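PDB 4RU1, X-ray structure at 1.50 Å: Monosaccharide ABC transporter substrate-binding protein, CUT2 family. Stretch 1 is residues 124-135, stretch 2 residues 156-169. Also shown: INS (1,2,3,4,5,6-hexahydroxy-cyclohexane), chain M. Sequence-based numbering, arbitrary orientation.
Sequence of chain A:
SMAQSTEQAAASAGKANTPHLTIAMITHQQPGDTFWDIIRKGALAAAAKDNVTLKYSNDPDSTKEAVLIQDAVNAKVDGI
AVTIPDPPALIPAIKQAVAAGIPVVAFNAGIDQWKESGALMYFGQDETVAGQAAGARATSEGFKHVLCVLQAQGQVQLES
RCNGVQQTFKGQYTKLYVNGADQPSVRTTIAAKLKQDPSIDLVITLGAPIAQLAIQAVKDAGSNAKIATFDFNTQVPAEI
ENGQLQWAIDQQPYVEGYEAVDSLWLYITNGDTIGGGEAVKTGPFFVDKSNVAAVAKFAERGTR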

ATOM      1  N   GLY A 124      -8.777   1.705   2.059  1.00 12.62           N
ATOM      2  CA  GLY A 124      -7.470   1.194   2.412  1.00  9.47           C
ATOM      3  C   GLY A 124      -7.383   0.846   3.825  1.00 13.68           C
ATOM      4  O   GLY A 124      -8.394   0.784   4.546  1.00 14.99           O
ATOM      5  N   GLN A 125      -6.156   0.720   4.311  1.00 15.17           N
ATOM      6  CA  GLN A 125      -5.987   0.409   5.726  1.00 18.29           C
ATOM      7  C   GLN A 125      -5.386   1.582   6.456  1.00 15.95           C
ATOM      8  O   GLN A 125      -4.659   2.434   5.866  1.00 16.90           O
ATOM      9  N   ASP A 126      -5.701   1.667   7.745  1.00 12.28           N
ATOM     10  CA  ASP A 126      -5.246   2.745   8.546  1.00 16.17           C
ATOM     11  C   ASP A 126      -3.836   2.354   8.931  1.00 17.23           C
ATOM     12  O   ASP A 126      -3.628   1.371   9.655  1.00 14.69           O
ATOM     13  N   GLU A 127      -2.891   3.070   8.368  1.00 12.99           N
ATOM     14  CA  GLU A 127      -1.520   2.650   8.417  1.00 12.89           C
ATOM     15  C   GLU A 127      -0.861   2.889   9.801  1.00 13.12           C
ATOM     16  O   GLU A 127       0.033   2.148  10.210  1.00 13.75           O
ATOM     17  N   THR A 128      -1.197   4.004  10.462  1.00 14.86           N
ATOM     18  CA  THR A 128      -0.844   4.203  11.877  1.00 14.30           C
ATOM     19  C   THR A 128      -1.330   3.031  12.741  1.00 13.22           C
ATOM     20  O   THR A 128      -0.562   2.468  13.501  1.00 14.20           O
ATOM     21  N   VAL A 129      -2.609   2.654  12.588  1.00 14.46           N
ATOM     22  CA  VAL A 129      -3.113   1.504  13.358  1.00 14.28           C
ATOM     23  C   VAL A 129      -2.365   0.230  12.997  1.00 14.62           C
ATOM     24  O   VAL A 129      -1.993  -0.574  13.864  1.00 16.34           O
ATOM     25  N   ALA A 130      -2.061   0.010  11.704  1.00 14.54           N
ATOM     26  CA  ALA A 130      -1.371  -1.228  11.367  1.00 15.10           C
ATOM     27  C   ALA A 130       0.039  -1.214  11.998  1.00 18.02           C
ATOM     28  O   ALA A 130       0.514  -2.242  12.537  1.00 14.54           O
ATOM     29  N   GLY A 131       0.727  -0.064  11.947  1.00 15.35           N
ATOM     30  CA  GLY A 131       2.054   0.071  12.571  1.00 15.97           C
ATOM     31  C   GLY A 131       1.988  -0.127  14.069  1.00 15.51           C
ATOM     32  O   GLY A 131       2.775  -0.853  14.635  1.00 13.81           O
ATOM     33  N   GLN A 132       1.009   0.469  14.728  1.00 15.09           N
ATOM     34  CA  GLN A 132       0.818   0.280  16.179  1.00 14.94           C
ATOM     35  C   GLN A 132       0.573  -1.172  16.494  1.00 15.96           C
ATOM     36  O   GLN A 132       1.120  -1.671  17.454  1.00 16.49           O
ATOM     37  N   ALA A 133      -0.229  -1.852  15.679  1.00 13.18           N
ATOM     38  CA  ALA A 133      -0.439  -3.284  15.896  1.00 15.04           C
ATOM     39  C   ALA A 133       0.843  -4.117  15.685  1.00 15.20           C
ATOM     40  O   ALA A 133       1.059  -5.082  16.361  1.00 16.69           O
ATOM     41  N   ALA A 134       1.629  -3.736  14.666  1.00 12.66           N
ATOM     42  CA  ALA A 134       2.863  -4.486  14.372  1.00 15.37           C
ATOM     43  C   ALA A 134       3.872  -4.282  15.540  1.00 16.37           C
ATOM     44  O   ALA A 134       4.603  -5.182  15.906  1.00 15.23           O
ATOM     45  N   GLY A 135       3.947  -3.096  16.113  1.00 16.78           N
ATOM     46  CA  GLY A 135       4.893  -2.827  17.214  1.00 17.47           C
ATOM     47  C   GLY A 135       4.551  -3.664  18.442  1.00 15.32           C
ATOM     48  O   GLY A 135       5.406  -4.312  18.976  1.00 18.25           O
ATOM     49  N   VAL A 156       3.235   9.504   2.978  1.00 15.28           N
ATOM     50  CA  VAL A 156       2.569   9.557   4.289  1.00 13.52           C
ATOM     51  C   VAL A 156       2.222   8.115   4.719  1.00 16.86           C
ATOM     52  O   VAL A 156       2.141   7.788   5.952  1.00 15.49           O
ATOM     53  N   GLN A 157       1.838   7.273   3.775  1.00 13.74           N
ATOM     54  CA  GLN A 157       1.359   5.926   4.119  1.00 12.38           C
ATOM     55  C   GLN A 157       2.471   5.034   4.654  1.00 14.79           C
ATOM     56  O   GLN A 157       2.230   4.125   5.477  1.00 20.04           O
ATOM     57  N   LEU A 158       3.690   5.279   4.205  1.00 14.34           N
ATOM     58  CA  LEU A 158       4.855   4.570   4.691  1.00 14.84           C
ATOM     59  C   LEU A 158       5.295   5.150   6.020  1.00 13.49           C
ATOM     60  O   LEU A 158       5.570   4.366   6.979  1.00 12.68           O
ATOM     61  N   GLU A 159       5.360   6.477   6.131  1.00 12.42           N
ATOM     62  CA  GLU A 159       5.786   7.070   7.364  1.00 14.10           C
ATOM     63  C   GLU A 159       4.839   6.720   8.505  1.00 13.64           C
ATOM     64  O   GLU A 159       5.251   6.493   9.611  1.00 16.20           O
ATOM     65  N   SER A 160       3.540   6.639   8.213  1.00 11.68           N
ATOM     66  CA  SER A 160       2.572   6.306   9.255  1.00 13.48           C
ATOM     67  C   SER A 160       2.851   4.931   9.804  1.00 13.42           C
ATOM     68  O   SER A 160       2.642   4.697  11.000  1.00 13.60           O
ATOM     69  N   ARG A 161       3.197   3.974   8.934  1.00 13.25           N
ATOM     70  CA  ARG A 161       3.474   2.632   9.393  1.00 13.63           C
ATOM     71  C   ARG A 161       4.636   2.607  10.400  1.00 16.15           C
ATOM     72  O   ARG A 161       4.508   2.043  11.496  1.00 15.03           O
ATOM     73  N   CYS A 162       5.704   3.272  10.006  1.00 13.59           N
ATOM     74  CA  CYS A 162       6.883   3.324  10.901  1.00 14.64           C
ATOM     75  C   CYS A 162       6.596   4.129  12.158  1.00 14.01           C
ATOM     76  O   CYS A 162       6.997   3.703  13.303  1.00 14.15           O
ATOM     77  N   ASN A 163       5.911   5.248  12.029  1.00 12.53           N
ATOM     78  CA  ASN A 163       5.592   5.995  13.279  1.00 17.17           C
ATOM     79  C   ASN A 163       4.728   5.094  14.210  1.00 13.27           C
ATOM     80  O   ASN A 163       4.878   5.140  15.428  1.00 15.02           O
ATOM     81  N   GLY A 164       3.811   4.331  13.624  1.00 15.24           N
ATOM     82  CA  GLY A 164       2.962   3.517  14.472  1.00 13.53           C
ATOM     83  C   GLY A 164       3.761   2.477  15.190  1.00 14.69           C
ATOM     84  O   GLY A 164       3.526   2.264  16.415  1.00 14.90           O
ATOM     85  N   VAL A 165       4.707   1.806  14.515  1.00 14.72           N
ATOM     86  CA  VAL A 165       5.566   0.797  15.153  1.00 15.28           C
ATOM     87  C   VAL A 165       6.325   1.464  16.335  1.00 16.51           C
ATOM     88  O   VAL A 165       6.450   0.863  17.407  1.00 17.07           O
ATOM     89  N   GLN A 166       6.847   2.670  16.109  1.00 14.57           N
ATOM     90  CA  GLN A 166       7.679   3.302  17.141  1.00 14.13           C
ATOM     91  C   GLN A 166       6.885   3.550  18.400  1.00 22.85           C
ATOM     92  O   GLN A 166       7.449   3.463  19.457  1.00 17.84           O
ATOM     93  N   GLN A 167       5.588   3.895  18.269  1.00 13.71           N
ATOM     94  CA  GLN A 167       4.709   4.187  19.381  1.00 16.32           C
ATOM     95  C   GLN A 167       4.516   3.049  20.342  1.00 22.65           C
ATOM     96  O   GLN A 167       4.416   3.279  21.580  1.00 20.88           O
ATOM     97  N   THR A 168       4.354   1.851  19.794  1.00 15.66           N
ATOM     98  CA  THR A 168       4.032   0.674  20.613  1.00 14.69           C
ATOM     99  C   THR A 168       5.166  -0.332  20.838  1.00 14.93           C
ATOM    100  O   THR A 168       5.030  -1.185  21.753  1.00 17.69           O
ATOM    101  N   PHE A 169       6.205  -0.361  20.002  1.00 15.20           N
ATOM    102  CA  PHE A 169       7.327  -1.332  20.182  1.00 15.89           C
ATOM    103  C   PHE A 169       8.100  -0.908  21.457  1.00 23.99           C
ATOM    104  O   PHE A 169       8.606   0.188  21.551  1.00 19.94           O
TER

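The two helices, 127-135 and 156-168, run in roughly the same direction, at 38° to one another, and their axes approach to 6.4 Å. Glycines permit so short a distance: Gly131 CA lies 4.0 Å from Gly164 CA, and an ideal CB on Gly131 would fall 2.1 Å from Arg161 O, while one on Gly164 would fall 2.4 Å from Thr128 O. With no side chains there, backbone meets backbone through CA-H...O contacts, Gly131 CA to Arg161 O at 3.3 Å and Gln132 CA to Gly164 O at 3.4 Å. Gly131 O and Val165 N are also 3.3 Å apart, but the angle is too poor for a hydrogen bond; Val165 N instead donates to Arg161 O within its own helix.

At the N-terminal end the main polar link is a salt bridge. Glu127 points toward the other helix with chi1 and chi2 both m, and Arg161, starting sideways as m, t, t, extends its end to meet it. Arg161 NE donates to Glu127 OE1 at 2.8 Å and 174°, and Arg161 NH2 to Glu127 OE2 at 2.9 Å and 146°, so both carboxylate oxygens are engaged. Glu127 OE1 also accepts from Gln125 NE2 (2.9 Å, 171°). The guanidinium is used further by the bound inositol: Arg161 NH1 and NH2 both donate to INS O1, at 2.8 and 2.9 Å, with O1 near the guanidinium plane. Gln157 (chi1 p, chi2 m) leads its end away from the contact, and its NE2 donates to INS O5 at 3.0 Å.

Ser160 (m) points its CB toward the first helix, 3.8 Å from Glu127 CB and 3.5 Å from Thr128 OG1, yet its hydroxyl donates within its own helix, from OG to Val156 O at 2.8 Å. Thr128 (m) reaches across through a water, which lies 2.8 Å from Thr128 OG1 and donates to Asn163 OD1 at 2.9 Å. That same Asn163 OD1 accepts from Gln167 NE2 at 2.8 Å.

Farther along, Gln132 (m, t) and Gln167 (m, t) pair through Gln132 NE2 to Gln167 OE1, 2.9 Å and 159°. Thr168, chi1 p, points toward the first helix and donates from OG1 to Gln132 O at 2.8 Å; the same OG1 lies 3.3 Å from Gly135 CA, where an ideal CB would clash with it at 2.2 Å. Apolar packing is modest: Ala134 CB meets Val165 CG2 (chi1 t) at 4.1 Å. Phe169, also t, presents its ring edge to Gly135 O, 3.6 Å from CD1.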

ATOM      1  CB  GLN A 125      -5.227  -0.911   5.900  1.00 33.49           C
ATOM      2  CG  GLN A 125      -3.815  -0.902   6.381  1.00 18.96           C
ATOM      3  CD  GLN A 125      -3.056  -2.176   6.126  1.00 13.09           C
ATOM      4  OE1 GLN A 125      -3.654  -3.245   6.091  1.00 16.51           O
ATOM      5  NE2 GLN A 125      -1.765  -2.065   5.949  1.00 15.36           N
ATOM      6  CB  ASP A 126      -6.152   2.889   9.800  1.00 15.82           C
ATOM      7  CG  ASP A 126      -5.702   4.058  10.708  1.00 20.51           C
ATOM      8  OD1 ASP A 126      -4.492   4.320  10.857  1.00 17.33           O
ATOM      9  OD2 ASP A 126      -6.552   4.699  11.346  1.00 22.62           O
ATOM     10  CB  GLU A 127      -0.697   3.290   7.302  1.00 11.76           C
ATOM     11  CG  GLU A 127      -1.119   2.933   5.871  1.00 12.83           C
ATOM     12  CD  GLU A 127      -0.997   1.448   5.504  1.00 12.12           C
ATOM     13  OE1 GLU A 127      -0.623   0.623   6.346  1.00 14.18           O
ATOM     14  OE2 GLU A 127      -1.328   1.145   4.332  1.00 14.56           O
ATOM     15  CB  THR A 128      -1.343   5.543  12.397  1.00 17.04           C
ATOM     16  OG1 THR A 128      -0.759   6.585  11.577  1.00 22.48           O
ATOM     17  CG2 THR A 128      -0.881   5.725  13.780  1.00 24.26           C
ATOM     18  CB  VAL A 129      -4.618   1.297  13.119  1.00 19.70           C
ATOM     19  CG1 VAL A 129      -5.114   0.021  13.788  1.00 20.76           C
ATOM     20  CG2 VAL A 129      -5.357   2.478  13.676  1.00 18.70           C
ATOM     21  CB  ALA A 130      -1.305  -1.451   9.850  1.00 17.35           C
ATOM     22  CB  GLN A 132      -0.377   1.131  16.679  1.00 15.54           C
ATOM     23  CG  GLN A 132      -0.113   2.623  16.624  1.00 15.93           C
ATOM     24  CD  GLN A 132      -1.371   3.481  16.693  1.00 14.53           C
ATOM     25  OE1 GLN A 132      -2.451   3.026  16.340  1.00 17.57           O
ATOM     26  NE2 GLN A 132      -1.262   4.698  17.209  1.00 16.16           N
ATOM     27  CB  ALA A 133      -1.522  -3.771  14.951  1.00 15.80           C
ATOM     28  CB  ALA A 134       3.487  -3.978  13.041  1.00 14.72           C
ATOM     29  CB  VAL A 156       1.309  10.436   4.345  1.00 16.07           C
ATOM     30  CG1 VAL A 156       1.674  11.892   4.217  1.00 17.22           C
ATOM     31  CG2 VAL A 156       0.220  10.052   3.359  1.00 19.55           C
ATOM     32  CB  GLN A 157       0.635   5.228   2.974  1.00 14.21           C
ATOM     33  CG  GLN A 157       1.513   4.657   1.854  1.00 16.58           C
ATOM     34  CD  GLN A 157       2.168   5.684   0.924  1.00 16.48           C
ATOM     35  OE1 GLN A 157       2.089   6.897   1.087  1.00 14.06           O
ATOM     36  NE2 GLN A 157       2.727   5.126  -0.132  1.00 15.67           N
ATOM     37  CB  LEU A 158       5.987   4.643   3.649  1.00 16.29           C
ATOM     38  CG  LEU A 158       5.708   3.992   2.289  1.00 16.65           C
ATOM     39  CD1 LEU A 158       6.941   4.044   1.414  1.00 14.81           C
ATOM     40  CD2 LEU A 158       5.096   2.586   2.423  1.00 17.21           C
ATOM     41  CB  GLU A 159       5.925   8.623   7.212  1.00 14.10           C
ATOM     42  CG  GLU A 159       6.971   8.985   6.195  1.00 13.64           C
ATOM     43  CD  GLU A 159       8.421   8.702   6.607  1.00 18.64           C
ATOM     44  OE1 GLU A 159       8.730   8.575   7.793  1.00 17.29           O
ATOM     45  OE2 GLU A 159       9.201   8.580   5.659  1.00 18.71           O
ATOM     46  CB  SER A 160       1.170   6.369   8.638  1.00 13.82           C
ATOM     47  OG  SER A 160       0.799   7.697   8.373  1.00 17.07           O
ATOM     48  CB  ARG A 161       3.810   1.689   8.210  1.00 15.32           C
ATOM     49  CG  ARG A 161       2.675   1.398   7.268  1.00 13.80           C
ATOM     50  CD  ARG A 161       3.076   0.494   6.107  1.00 16.97           C
ATOM     51  NE  ARG A 161       1.899   0.224   5.261  1.00 12.48           N
ATOM     52  CZ  ARG A 161       1.979  -0.283   4.043  1.00 12.91           C
ATOM     53  NH1 ARG A 161       3.124  -0.688   3.510  1.00 14.14           N
ATOM     54  NH2 ARG A 161       0.890  -0.509   3.401  1.00 15.85           N
ATOM     55  CB  CYS A 162       8.075   3.836  10.156  1.00 15.54           C
ATOM     56  SG  CYS A 162       8.489   2.748   8.795  1.00 21.55           S
ATOM     57  CB  ASN A 163       4.933   7.294  12.950  1.00 14.04           C
ATOM     58  CG  ASN A 163       4.448   8.012  14.148  1.00 32.66           C
ATOM     59  OD1 ASN A 163       3.268   8.058  14.377  1.00 23.88           O
ATOM     60  ND2 ASN A 163       5.361   8.547  14.952  1.00 35.00           N
ATOM     61  CB  VAL A 165       6.582   0.244  14.155  1.00 16.25           C
ATOM     62  CG1 VAL A 165       7.642  -0.567  14.852  1.00 15.08           C
ATOM     63  CG2 VAL A 165       5.896  -0.612  13.151  1.00 13.29           C
ATOM     64  CB  GLN A 166       8.257   4.632  16.617  1.00 19.54           C
ATOM     65  CG  GLN A 166       9.243   5.351  17.546  1.00 19.74           C
ATOM     66  CD  GLN A 166       9.761   6.643  16.957  1.00 44.31           C
ATOM     67  OE1 GLN A 166       9.119   7.257  16.090  1.00 46.61           O
ATOM     68  NE2 GLN A 166      10.929   7.078  17.435  1.00 56.30           N
ATOM     69  CB  GLN A 167       3.331   4.567  18.831  1.00 13.21           C
ATOM     70  CG  GLN A 167       3.323   5.974  18.264  1.00 16.20           C
ATOM     71  CD  GLN A 167       1.946   6.363  17.793  1.00 18.09           C
ATOM     72  OE1 GLN A 167       0.928   6.048  18.443  1.00 16.14           O
ATOM     73  NE2 GLN A 167       1.880   7.025  16.633  1.00 20.85           N
ATOM     74  CB  THR A 168       2.875  -0.079  20.009  1.00 12.97           C
ATOM     75  OG1 THR A 168       3.234  -0.389  18.660  1.00 15.87           O
ATOM     76  CG2 THR A 168       1.612   0.770  19.999  1.00 16.61           C
ATOM     77  CB  PHE A 169       8.258  -1.298  18.981  1.00 16.19           C
ATOM     78  CG  PHE A 169       9.325  -2.387  19.046  1.00 13.59           C
ATOM     79  CD1 PHE A 169       8.952  -3.734  18.980  1.00 22.20           C
ATOM     80  CD2 PHE A 169      10.644  -2.037  19.201  1.00 13.85           C
ATOM     81  CE1 PHE A 169       9.920  -4.708  19.021  1.00 19.68           C
ATOM     82  CE2 PHE A 169      11.636  -3.035  19.281  1.00 15.48           C
ATOM     83  CZ  PHE A 169      11.278  -4.315  19.191  1.00 18.12           C
TER
HETATM   84  C1  INS M 401       2.350  -0.836  -0.271  1.00 11.78           C
HETATM   85  C2  INS M 401       3.756  -0.938  -0.842  1.00 20.58           C
HETATM   86  C3  INS M 401       3.827  -0.137  -2.142  1.00 15.87           C
HETATM   87  C4  INS M 401       3.310   1.278  -2.003  1.00 13.86           C
HETATM   88  C5  INS M 401       1.903   1.312  -1.497  1.00 10.17           C
HETATM   89  C6  INS M 401       1.726   0.557  -0.208  1.00 14.39           C
HETATM   90  O1  INS M 401       2.215  -1.510   0.990  1.00 13.76           O
HETATM   91  O2  INS M 401       4.610  -0.275   0.107  1.00 20.99           O
HETATM   92  O3  INS M 401       5.220  -0.113  -2.508  1.00 19.61           O
HETATM   93  O4  INS M 401       3.398   1.984  -3.266  1.00 17.88           O
HETATM   94  O5  INS M 401       1.441   2.656  -1.240  1.00 13.46           O
HETATM   95  O6  INS M 401       0.324   0.502   0.187  1.00 14.59           O
HETATM   96  O   HOH W   1       1.416   8.178  12.206  1.00 34.03           O